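Local coordinates for succinate--CoA ligase subunit alpha (Campylobacter jejuni, PDB 6MEL), which forms the alpha subunit of a two-chain CoA-ligase family enzyme, joining a Rossmann-like CoA-binding domain to a second alpha/beta domain, at residues G168-S173 / E283-L288; K7-I12 / A66-I71; I120-P125 / G179-I184; A232-A237 / E257-K262. All coordinates share one frame; numbering follows the deposited sequence.

Contact 1: G168-S173 / E283-L288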
loop_
_atom_site.group_PDB
_atom_site.type_symbol
_atom_site.label_atom_id
_atom_site.label_comp_id
_atom_site.label_asym_id
_atom_site.label_seq_id
_atom_site.Cartn_x
_atom_site.Cartn_y
_atom_site.Cartn_z
ATOM N N GLY A 168 -1.798 26.439 -17.215
ATOM C CA GLY A 168 -2.826 27.397 -16.839
ATOM C C GLY A 168 -2.263 28.783 -16.526
ATOM O O GLY A 168 -2.987 29.611 -15.930
ATOM N N GLY A 169 -0.979 29.003 -16.872
ATOM C CA GLY A 169 -0.270 30.274 -16.736
ATOM C C GLY A 169 0.522 30.466 -15.440
ATOM O O GLY A 169 1.052 31.536 -15.222
ATOM N N TYR A 170 0.633 29.451 -14.569
ATOM C CA TYR A 170 1.328 29.618 -13.297
ATOM C C TYR A 170 2.567 28.708 -13.250
ATOM O O TYR A 170 3.098 28.329 -14.276
ATOM C CB TYR A 170 0.310 29.383 -12.186
ATOM C CG TYR A 170 -0.669 30.514 -12.098
ATOM C CD1 TYR A 170 -0.310 31.685 -11.448
ATOM C CD2 TYR A 170 -1.911 30.444 -12.714
ATOM C CE1 TYR A 170 -1.183 32.758 -11.371
ATOM C CE2 TYR A 170 -2.798 31.505 -12.647
ATOM C CZ TYR A 170 -2.425 32.664 -11.980
ATOM O OH TYR A 170 -3.267 33.725 -11.859
ATOM N N GLY A 171 3.045 28.384 -12.052
ATOM C CA GLY A 171 4.173 27.466 -11.898
ATOM C C GLY A 171 4.303 27.014 -10.457
ATOM O O GLY A 171 3.523 27.426 -9.598
ATOM N N ILE A 172 5.333 26.205 -10.216
ATOM C CA ILE A 172 5.527 25.498 -8.996
ATOM C C ILE A 172 6.689 26.128 -8.248
ATOM O O ILE A 172 7.740 26.381 -8.829
ATOM C CB ILE A 172 5.803 24.008 -9.249
ATOM C CG1 ILE A 172 4.675 23.335 -10.044
ATOM C CG2 ILE A 172 6.086 23.320 -7.928
ATOM C CD1 ILE A 172 3.279 23.527 -9.476
ATOM N N SER A 173 6.510 26.305 -6.939
ATOM C CA SER A 173 7.608 26.780 -6.112
ATOM C C SER A 173 8.492 25.578 -5.765
ATOM O O SER A 173 9.582 25.405 -6.320
ATOM C CB SER A 173 7.111 27.540 -4.897
ATOM O OG SER A 173 6.089 26.832 -4.203
ATOM N N GLU A 283 -8.605 25.031 -11.090
ATOM C CA GLU A 283 -8.961 25.493 -9.755
ATOM C C GLU A 283 -7.985 26.581 -9.313
ATOM O O GLU A 283 -8.378 27.597 -8.718
ATOM C CB GLU A 283 -8.999 24.357 -8.733
ATOM C CG GLU A 283 -9.736 24.705 -7.469
ATOM C CD GLU A 283 -11.244 24.862 -7.625
ATOM O OE1 GLU A 283 -11.760 24.587 -8.713
ATOM O OE2 GLU A 283 -11.868 25.308 -6.673
ATOM N N ILE A 284 -6.706 26.374 -9.597
ATOM C CA ILE A 284 -5.714 27.378 -9.292
ATOM C C ILE A 284 -6.025 28.705 -10.031
ATOM O O ILE A 284 -5.873 29.787 -9.446
ATOM C CB ILE A 284 -4.307 26.839 -9.597
ATOM C CG1 ILE A 284 -3.827 25.842 -8.515
ATOM C CG2 ILE A 284 -3.317 27.963 -9.791
ATOM C CD1 ILE A 284 -3.615 26.418 -7.144
ATOM N N GLN A 285 -6.415 28.642 -11.301
ATOM C CA GLN A 285 -6.819 29.849 -12.068
ATOM C C GLN A 285 -8.024 30.547 -11.424
ATOM O O GLN A 285 -8.023 31.750 -11.321
ATOM C CB GLN A 285 -7.229 29.505 -13.487
ATOM C CG GLN A 285 -6.089 28.970 -14.324
ATOM C CD GLN A 285 -6.623 28.768 -15.715
ATOM O OE1 GLN A 285 -6.945 27.659 -16.125
ATOM N NE2 GLN A 285 -6.846 29.882 -16.391
ATOM N N LYS A 286 -9.020 29.790 -10.967
ATOM C CA LYS A 286 -10.127 30.387 -10.242
ATOM C C LYS A 286 -9.627 31.193 -9.054
ATOM O O LYS A 286 -10.169 32.262 -8.749
ATOM C CB LYS A 286 -11.087 29.353 -9.665
ATOM C CG LYS A 286 -12.085 28.761 -10.642
ATOM C CD LYS A 286 -13.240 28.117 -9.877
ATOM C CE LYS A 286 -13.850 26.920 -10.584
ATOM N NZ LYS A 286 -14.216 25.852 -9.606
ATOM N N ILE A 287 -8.662 30.621 -8.320
ATOM C CA ILE A 287 -8.239 31.208 -7.084
ATOM C C ILE A 287 -7.382 32.440 -7.374
ATOM O O ILE A 287 -7.599 33.475 -6.790
ATOM C CB ILE A 287 -7.502 30.180 -6.201
ATOM C CG1 ILE A 287 -8.462 29.142 -5.610
ATOM C CG2 ILE A 287 -6.692 30.864 -5.113
ATOM C CD1 ILE A 287 -7.761 27.875 -5.191
ATOM N N LEU A 288 -6.393 32.303 -8.252
ATOM C CA LEU A 288 -5.376 33.321 -8.394
ATOM C C LEU A 288 -5.768 34.340 -9.477
ATOM O O LEU A 288 -5.207 35.397 -9.503
ATOM C CB LEU A 288 -4.053 32.653 -8.760
ATOM C CG LEU A 288 -3.411 31.818 -7.657
ATOM C CD1 LEU A 288 -2.079 31.291 -8.140
ATOM C CD2 LEU A 288 -3.237 32.610 -6.376
#

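Contact 2: K7-I12 / A66-I71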
loop_
_atom_site.group_PDB
_atom_site.type_symbol
_atom_site.label_atom_id
_atom_site.label_comp_id
_atom_site.label_asym_id
_atom_site.label_seq_id
_atom_site.Cartn_x
_atom_site.Cartn_y
_atom_site.Cartn_z
ATOM N N LYS A 7 19.339 25.489 -4.658
ATOM C CA LYS A 7 20.487 25.179 -5.533
ATOM C C LYS A 7 21.776 24.955 -4.740
ATOM O O LYS A 7 22.673 24.305 -5.274
ATOM C CB LYS A 7 20.741 26.303 -6.544
ATOM C CG LYS A 7 21.143 27.623 -5.913
ATOM C CD LYS A 7 21.128 28.784 -6.865
ATOM C CE LYS A 7 20.745 30.053 -6.140
ATOM N NZ LYS A 7 21.388 31.230 -6.769
ATOM N N ASN A 8 21.856 25.476 -3.503
ATOM C CA ASN A 8 23.051 25.382 -2.676
ATOM C C ASN A 8 22.992 24.176 -1.742
ATOM O O ASN A 8 24.007 23.806 -1.207
ATOM C CB ASN A 8 23.267 26.642 -1.827
ATOM C CG ASN A 8 23.467 27.863 -2.711
ATOM O OD1 ASN A 8 24.125 27.787 -3.754
ATOM N ND2 ASN A 8 22.810 28.955 -2.368
ATOM N N THR A 9 21.808 23.592 -1.520
ATOM C CA THR A 9 21.728 22.471 -0.554
ATOM C C THR A 9 22.754 21.385 -0.953
ATOM O O THR A 9 22.705 20.872 -2.039
ATOM C CB THR A 9 20.319 21.868 -0.548
ATOM O OG1 THR A 9 19.361 22.916 -0.372
ATOM C CG2 THR A 9 20.166 20.795 0.507
ATOM N N LYS A 10 23.627 20.988 -0.044
ATOM C CA LYS A 10 24.545 19.891 -0.291
ATOM C C LYS A 10 23.853 18.552 -0.057
ATOM O O LYS A 10 23.273 18.346 1.018
ATOM C CB LYS A 10 25.735 19.996 0.654
ATOM C CG LYS A 10 26.496 21.310 0.524
ATOM C CD LYS A 10 27.970 21.190 0.833
ATOM C CE LYS A 10 28.435 22.194 1.855
ATOM N NZ LYS A 10 27.935 21.786 3.189
ATOM N N VAL A 11 24.006 17.647 -1.029
ATOM C CA VAL A 11 23.307 16.385 -1.053
ATOM C C VAL A 11 24.307 15.252 -1.250
ATOM O O VAL A 11 25.093 15.321 -2.179
ATOM C CB VAL A 11 22.293 16.352 -2.212
ATOM C CG1 VAL A 11 21.621 14.980 -2.324
ATOM C CG2 VAL A 11 21.267 17.476 -2.106
ATOM N N ILE A 12 24.182 14.185 -0.444
ATOM C CA ILE A 12 24.827 12.925 -0.701
ATOM C C ILE A 12 23.783 11.922 -1.170
ATOM O O ILE A 12 22.591 12.007 -0.804
ATOM C CB ILE A 12 25.568 12.397 0.529
ATOM C CG1 ILE A 12 24.659 12.368 1.749
ATOM C CG2 ILE A 12 26.819 13.210 0.782
ATOM C CD1 ILE A 12 25.268 11.633 2.916
ATOM N N ALA A 66 27.624 17.644 4.142
ATOM C CA ALA A 66 26.218 17.485 3.645
ATOM C C ALA A 66 25.277 17.163 4.815
ATOM O O ALA A 66 25.670 16.441 5.710
ATOM C CB ALA A 66 26.172 16.367 2.637
ATOM N N ASP A 67 24.058 17.710 4.803
ATOM C CA ASP A 67 23.075 17.301 5.798
ATOM C C ASP A 67 21.763 16.879 5.146
ATOM O O ASP A 67 20.754 16.707 5.845
ATOM C CB ASP A 67 22.921 18.329 6.918
ATOM C CG ASP A 67 22.387 19.677 6.502
ATOM O OD1 ASP A 67 22.009 19.834 5.330
ATOM O OD2 ASP A 67 22.404 20.565 7.361
ATOM N N VAL A 68 21.797 16.651 3.832
ATOM C CA VAL A 68 20.670 16.130 3.116
ATOM C C VAL A 68 21.128 14.888 2.354
ATOM O O VAL A 68 22.152 14.924 1.739
ATOM C CB VAL A 68 20.062 17.194 2.185
ATOM C CG1 VAL A 68 18.861 16.646 1.454
ATOM C CG2 VAL A 68 19.694 18.451 2.970
ATOM N N SER A 69 20.351 13.804 2.428
ATOM C CA SER A 69 20.665 12.595 1.720
ATOM C C SER A 69 19.503 12.187 0.816
ATOM O O SER A 69 18.299 12.305 1.177
ATOM C CB SER A 69 21.006 11.484 2.683
ATOM O OG SER A 69 21.377 10.321 1.965
ATOM N N LEU A 70 19.862 11.618 -0.328
ATOM C CA LEU A 70 18.916 11.093 -1.323
ATOM C C LEU A 70 19.182 9.587 -1.440
ATOM O O LEU A 70 20.315 9.158 -1.800
ATOM C CB LEU A 70 19.142 11.823 -2.646
ATOM C CG LEU A 70 18.378 11.290 -3.864
ATOM C CD1 LEU A 70 16.880 11.302 -3.666
ATOM C CD2 LEU A 70 18.708 12.145 -5.072
ATOM N N ILE A 71 18.167 8.784 -1.109
ATOM C CA ILE A 71 18.347 7.344 -0.867
ATOM C C ILE A 71 17.671 6.512 -1.958
ATOM O O ILE A 71 16.430 6.546 -2.123
ATOM C CB ILE A 71 17.823 6.978 0.524
ATOM C CG1 ILE A 71 18.537 7.801 1.605
ATOM C CG2 ILE A 71 17.919 5.476 0.745
ATOM C CD1 ILE A 71 18.190 7.438 3.011
HETATM O O HOH W 1 23.223 19.840 3.237
#

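Contact 3: I120-P125 / G179-I184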
loop_
_atom_site.group_PDB
_atom_site.type_symbol
_atom_site.label_atom_id
_atom_site.label_comp_id
_atom_site.label_asym_id
_atom_site.label_seq_id
_atom_site.Cartn_x
_atom_site.Cartn_y
_atom_site.Cartn_z
ATOM N N ILE A 120 11.432 12.320 3.794
ATOM C CA ILE A 120 10.484 12.429 2.696
ATOM C C ILE A 120 10.450 11.073 2.011
ATOM O O ILE A 120 11.446 10.602 1.514
ATOM C CB ILE A 120 10.873 13.550 1.719
ATOM C CG1 ILE A 120 10.777 14.921 2.399
ATOM C CG2 ILE A 120 10.065 13.493 0.445
ATOM C CD1 ILE A 120 11.399 16.051 1.595
ATOM N N GLY A 121 9.283 10.450 2.055
ATOM C CA GLY A 121 9.084 9.114 1.516
ATOM C C GLY A 121 8.801 8.137 2.652
ATOM O O GLY A 121 8.346 8.543 3.735
ATOM N N PRO A 122 8.987 6.824 2.466
ATOM C CA PRO A 122 9.536 6.231 1.266
ATOM C C PRO A 122 8.489 6.077 0.168
ATOM O O PRO A 122 7.378 6.568 0.318
ATOM C CB PRO A 122 10.026 4.869 1.779
ATOM C CG PRO A 122 9.015 4.492 2.827
ATOM C CD PRO A 122 8.668 5.807 3.497
ATOM N N ASN A 123 8.871 5.419 -0.933
ATOM C CA ASN A 123 7.961 5.127 -2.058
ATOM C C ASN A 123 7.429 6.454 -2.623
ATOM O O ASN A 123 6.202 6.714 -2.676
ATOM C CB ASN A 123 6.783 4.230 -1.648
ATOM C CG ASN A 123 5.977 3.767 -2.841
ATOM O OD1 ASN A 123 6.413 3.958 -3.969
ATOM N ND2 ASN A 123 4.802 3.195 -2.609
ATOM N N CYS A 124 8.363 7.316 -3.028
ATOM C CA CYS A 124 8.025 8.638 -3.492
ATOM C C CYS A 124 9.001 9.047 -4.585
ATOM O O CYS A 124 10.096 8.473 -4.736
ATOM C CB CYS A 124 8.032 9.659 -2.355
ATOM S SG CYS A 124 9.676 10.241 -1.847
ATOM N N PRO A 125 8.645 10.076 -5.373
ATOM C CA PRO A 125 9.556 10.546 -6.418
ATOM C C PRO A 125 10.559 11.596 -5.930
ATOM O O PRO A 125 11.453 11.938 -6.698
ATOM C CB PRO A 125 8.576 11.108 -7.452
ATOM C CG PRO A 125 7.476 11.678 -6.572
ATOM C CD PRO A 125 7.291 10.625 -5.509
ATOM N N GLY A 179 5.020 10.174 -0.452
ATOM C CA GLY A 179 5.091 8.741 -0.502
ATOM C C GLY A 179 3.746 8.050 -0.386
ATOM O O GLY A 179 2.767 8.596 0.174
ATOM N N GLY A 180 3.727 6.825 -0.927
ATOM C CA GLY A 180 2.523 6.005 -1.048
ATOM C C GLY A 180 2.453 4.852 -0.041
ATOM O O GLY A 180 1.626 3.958 -0.187
ATOM N N ASP A 181 3.332 4.857 0.960
ATOM C CA ASP A 181 3.399 3.774 1.944
ATOM C C ASP A 181 2.551 4.120 3.173
ATOM O O ASP A 181 2.116 5.261 3.383
ATOM C CB ASP A 181 4.852 3.483 2.319
ATOM C CG ASP A 181 5.600 2.671 1.279
ATOM O OD1 ASP A 181 4.980 2.292 0.265
ATOM O OD2 ASP A 181 6.811 2.385 1.515
ATOM N N PRO A 182 2.241 3.128 4.016
ATOM C CA PRO A 182 1.406 3.358 5.184
ATOM C C PRO A 182 2.089 4.206 6.260
ATOM O O PRO A 182 1.424 4.956 6.963
ATOM C CB PRO A 182 1.115 1.947 5.736
ATOM C CG PRO A 182 1.666 0.953 4.725
ATOM C CD PRO A 182 2.619 1.721 3.852
ATOM N N ILE A 183 3.404 4.068 6.375
ATOM C CA ILE A 183 4.203 4.998 7.200
ATOM C C ILE A 183 5.122 5.819 6.282
ATOM O O ILE A 183 5.914 5.240 5.540
ATOM C CB ILE A 183 5.033 4.233 8.231
ATOM C CG1 ILE A 183 4.192 3.358 9.158
ATOM C CG2 ILE A 183 5.936 5.175 9.010
ATOM C CD1 ILE A 183 5.063 2.520 10.101
ATOM N N ILE A 184 5.022 7.147 6.384
ATOM C CA ILE A 184 5.818 8.068 5.643
ATOM C C ILE A 184 6.359 9.094 6.626
ATOM O O ILE A 184 6.136 8.988 7.821
ATOM C CB ILE A 184 4.992 8.719 4.513
ATOM C CG1 ILE A 184 3.719 9.383 5.039
ATOM C CG2 ILE A 184 4.673 7.709 3.405
ATOM C CD1 ILE A 184 3.067 10.302 4.039
#

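Contact 4: A232-A237 / E257-K262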
loop_
_atom_site.group_PDB
_atom_site.type_symbol
_atom_site.label_atom_id
_atom_site.label_comp_id
_atom_site.label_asym_id
_atom_site.label_seq_id
_atom_site.Cartn_x
_atom_site.Cartn_y
_atom_site.Cartn_z
ATOM N N ALA A 232 -7.321 20.650 -3.224
ATOM C CA ALA A 232 -7.136 19.221 -2.936
ATOM C C ALA A 232 -7.783 18.371 -4.012
ATOM O O ALA A 232 -8.895 18.655 -4.492
ATOM C CB ALA A 232 -7.663 18.828 -1.590
ATOM N N PHE A 233 -7.042 17.327 -4.402
ATOM C CA PHE A 233 -7.583 16.226 -5.171
ATOM C C PHE A 233 -7.218 14.938 -4.419
ATOM O O PHE A 233 -6.055 14.728 -4.118
ATOM C CB PHE A 233 -7.049 16.165 -6.610
ATOM C CG PHE A 233 -7.526 14.923 -7.341
ATOM C CD1 PHE A 233 -8.829 14.831 -7.810
ATOM C CD2 PHE A 233 -6.740 13.797 -7.435
ATOM C CE1 PHE A 233 -9.303 13.673 -8.408
ATOM C CE2 PHE A 233 -7.215 12.631 -8.016
ATOM C CZ PHE A 233 -8.501 12.568 -8.492
ATOM N N ILE A 234 -8.214 14.098 -4.154
ATOM C CA ILE A 234 -8.060 12.874 -3.429
ATOM C C ILE A 234 -8.402 11.747 -4.391
ATOM O O ILE A 234 -9.541 11.571 -4.709
ATOM C CB ILE A 234 -8.964 12.792 -2.174
ATOM C CG1 ILE A 234 -8.830 14.016 -1.262
ATOM C CG2 ILE A 234 -8.663 11.500 -1.407
ATOM C CD1 ILE A 234 -7.401 14.312 -0.792
ATOM N N ALA A 235 -7.399 10.961 -4.791
ATOM C CA ALA A 235 -7.627 9.857 -5.736
ATOM C C ALA A 235 -8.288 8.659 -5.044
ATOM O O ALA A 235 -8.016 8.362 -3.884
ATOM C CB ALA A 235 -6.295 9.456 -6.295
ATOM N N GLY A 236 -9.115 7.923 -5.785
ATOM C CA GLY A 236 -9.655 6.642 -5.295
ATOM C C GLY A 236 -11.145 6.656 -4.959
ATOM O O GLY A 236 -11.610 5.746 -4.310
ATOM N N ALA A 237 -11.893 7.663 -5.410
ATOM C CA ALA A 237 -13.359 7.711 -5.217
ATOM C C ALA A 237 -14.006 6.412 -5.677
ATOM O O ALA A 237 -14.970 6.024 -5.131
ATOM C CB ALA A 237 -13.981 8.864 -6.008
ATOM N N GLU A 257 -11.243 6.241 5.752
ATOM C CA GLU A 257 -10.061 6.125 4.908
ATOM C C GLU A 257 -10.454 6.294 3.430
ATOM O O GLU A 257 -9.617 6.267 2.550
ATOM C CB GLU A 257 -9.368 4.779 5.115
ATOM C CG GLU A 257 -8.819 4.532 6.525
ATOM C CD GLU A 257 -8.112 3.185 6.567
ATOM O OE1 GLU A 257 -8.792 2.163 6.576
ATOM O OE2 GLU A 257 -6.926 3.158 6.331
ATOM N N SER A 258 -11.740 6.380 3.162
ATOM C CA SER A 258 -12.258 6.457 1.808
ATOM C C SER A 258 -12.017 7.846 1.204
ATOM O O SER A 258 -11.856 8.870 1.918
ATOM C CB SER A 258 -13.735 6.160 1.803
ATOM O OG SER A 258 -14.433 7.285 2.354
ATOM N N ALA A 259 -12.055 7.920 -0.126
ATOM C CA ALA A 259 -11.833 9.218 -0.763
ATOM C C ALA A 259 -12.983 10.171 -0.402
ATOM O O ALA A 259 -12.751 11.364 -0.198
ATOM C CB ALA A 259 -11.700 9.062 -2.253
ATOM N N ALA A 260 -14.225 9.668 -0.387
ATOM C CA ALA A 260 -15.409 10.534 -0.104
ATOM C C ALA A 260 -15.259 11.177 1.286
ATOM O O ALA A 260 -15.541 12.351 1.429
ATOM C CB ALA A 260 -16.725 9.757 -0.191
ATOM N N ALA A 261 -14.833 10.392 2.298
ATOM C CA ALA A 261 -14.695 10.894 3.667
ATOM C C ALA A 261 -13.646 12.004 3.737
ATOM O O ALA A 261 -13.817 12.979 4.441
ATOM C CB ALA A 261 -14.366 9.784 4.641
ATOM N N LYS A 262 -12.555 11.857 2.985
ATOM C CA LYS A 262 -11.508 12.841 3.007
ATOM C C LYS A 262 -11.991 14.119 2.308
ATOM O O LYS A 262 -11.755 15.240 2.774
ATOM C CB LYS A 262 -10.261 12.290 2.296
ATOM C CG LYS A 262 -9.641 11.138 3.052
ATOM C CD LYS A 262 -8.481 10.444 2.380
ATOM C CE LYS A 262 -8.030 9.292 3.254
ATOM N NZ LYS A 262 -6.634 8.939 2.972
HETATM O O HOH W 2 -12.753 5.551 -1.791
#

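Contact 1: G168-S173 / E283-L288
G168, just past the end of helix 156-167, passes beside Q285 of helix 280-288 with their CA atoms 6.7 Å apart, and no hydrogen bond crosses between the segments. The contact therefore rests on packing, most of it around the Y170 ring. In Y170, chi1 of -72° sets CG beside the backbone N and anti to the carbonyl carbon; CB already points to the helix, and the ring continues that way. L288 covers one ring face: its CD1 lies 4.0 Å from the ring centroid and 24° off the normal, a CH-pi contact displaced toward the CD1-CE1 rim of the tyrosine. CB of the same leucine sits 3.4 Å from Y170 OH, whose hydrogen bond goes to G289 O, just beyond the helical segment. I284 arrives obliquely, its CG2 4.1 Å from Y170 CD2, and also touches V231 of strand 230-235. At the G168 end of the contact, the aliphatic part of Q285 lies against the glycine backbone, CG to G168 O being 3.6 Å. G169 has a positive phi of 93° and is the C-prime residue of a Schellman motif, in which Y170 N reaches back to V165 O. The arrangement is that of a Schellman-ended helix whose exit loop carries a tyrosine onto the C-terminal helix of the second alpha/beta domain.

Contact 2: K7-I12 / A66-I71
I12 and S69 form a parallel bridge between two central strands of the Rossmann-like CoA-binding domain, 10-14 and 68-71. Two backbone hydrogen bonds define it: I12 N donates to V68 O at 3.1 Å, and L70 N donates to I12 O at 2.8 Å. Their N-H...O angles, 162° and 161°, show both to be fairly straight. S69 CA adds a CA-H...O contact to I12 O at 3.2 Å.

Toward the start of the strands the pairing opens, and K10 O no longer bonds directly to the other segment. A water takes over there, donating to K10 O at 2.7 Å and accepting from D67 N at 2.8 Å.

In I12, chi1 of 52° puts CG1 between the backbone N and the carbonyl carbon, near S69 CB on the same face of the sheet, while the CG2 branch meets CB of A66, just before strand 68-71, at 3.7 Å. V11, which shares the other face with V68, rests its CG1 4.0 Å from L70 CB. T9 and V68 meet methyl to methyl, their side chains crossing at about a right angle; with T9 CG2 only 3.4 Å from V68 CG2, the two methyls are pressed closer than carbons normally sit.

S69 OG turns to Q14 OE1 farther along the first strand. Strand 34-39 flanks 10-14 on its other side, strand 92-95 continues the sheet beyond 68-71, and L135 of strand 133-136 packs on both V11 and V68.

Contact 3: I120-P125 / G179-I184
N123 and D181 meet with their side chains about at right angles and the amide and carboxylate planes 50° apart. They lie at the junction of the Rossmann-like CoA-binding domain and the second alpha/beta domain, where the loop crossing from strand 118-120 to 126-129, with a cis peptide before P122, meets the loop after strand 172-177. CG of N123 is anti to its backbone N (chi1 -171°), and ND2 donates to D181 OD1 at 3.0 Å, approaching from above the carboxylate, 44° out of its plane. ND2 also has a weak bond to E98 OE2. D181 OD2 lies 3.3 Å from P122 CG, against the proline ring, so the carboxylate bonds to N123 through OD1 and merely touches P122 through OD2. Beside this pair, G180 N donates to N123 O at 3.0 Å, the donor tilted from the carbonyl plane. G179 CA makes CA-H...O contacts to P122 O at 3.3 Å and to N123 O at 3.2 Å; a CB there would run into P122 O, and the backbone angles by themselves suit glycine. N123 also touches H247, and P182 and I183 pack on another protein chain. On the N-terminal side of the proline, I184 CA makes a CA-H...O contact of 3.2 Å to G121 O.

Contact 4: A232-A237 / E257-K262
The first torsions of I234 and K262 set the branches that meet. In I234, chi1 of -52° places CG1 anti to the carbonyl carbon and leaves CG2 anti to the backbone N, the branch that reaches the helix. In K262, chi1 of -67° sets CG beside the backbone N, and an anti chi2 of 175° carries CD outward; the chain then runs on extended. The two side chains cross at about a right angle, I234 CG2 touching the lysine midway along its length, 3.9 Å from K262 CD. The same methyl lies 4.0 Å from A259 CB, so one methyl touches both A259 and K262, three residues apart on the same side of the helix.

This is the packing of strand 230-235 on helix 259-268 within a beta-alpha-beta unit that ends in strand 272-273. Beyond the apolar stretch, K262 NZ forms a salt bridge with E215 and also donates to the carbonyl oxygens of E209 and G211.

After the strand the chain turns at G236, whose phi is positive, and passes across the helix start: A259 CB is 3.7 Å from G236 C and 3.5 Å from A237 N. A water adds a polar bridge, donating to G236 O at 2.8 Å and accepting from A259 N at 3.0 Å. S258 is the N-cap, its OG accepting from A261 N at 3.1 Å. G236 N donates to an acidic side chain of another protein chain.

Contacts 2, 3 and 4 are buried, whereas contact 1 lies at the surface. Contact 2 belongs to the N-terminal sheet and contacts 1 and 4 both reach the second one; contact 3, whose centre is about 7 Å from the centre of the chain, lies between them. Contacts 2 and 4 fall on opposite sides of the chain's centre, their own centres about 34 Å apart. Chemistry follows place: strand pairing by backbone bonds in contact 2, polar side-chain and glycine-backbone contacts between loops in contact 3, and apolar packing without a direct hydrogen bond in contacts 1 and 4. Along the chain, contact 4 is nested within the loop closed by contact 1.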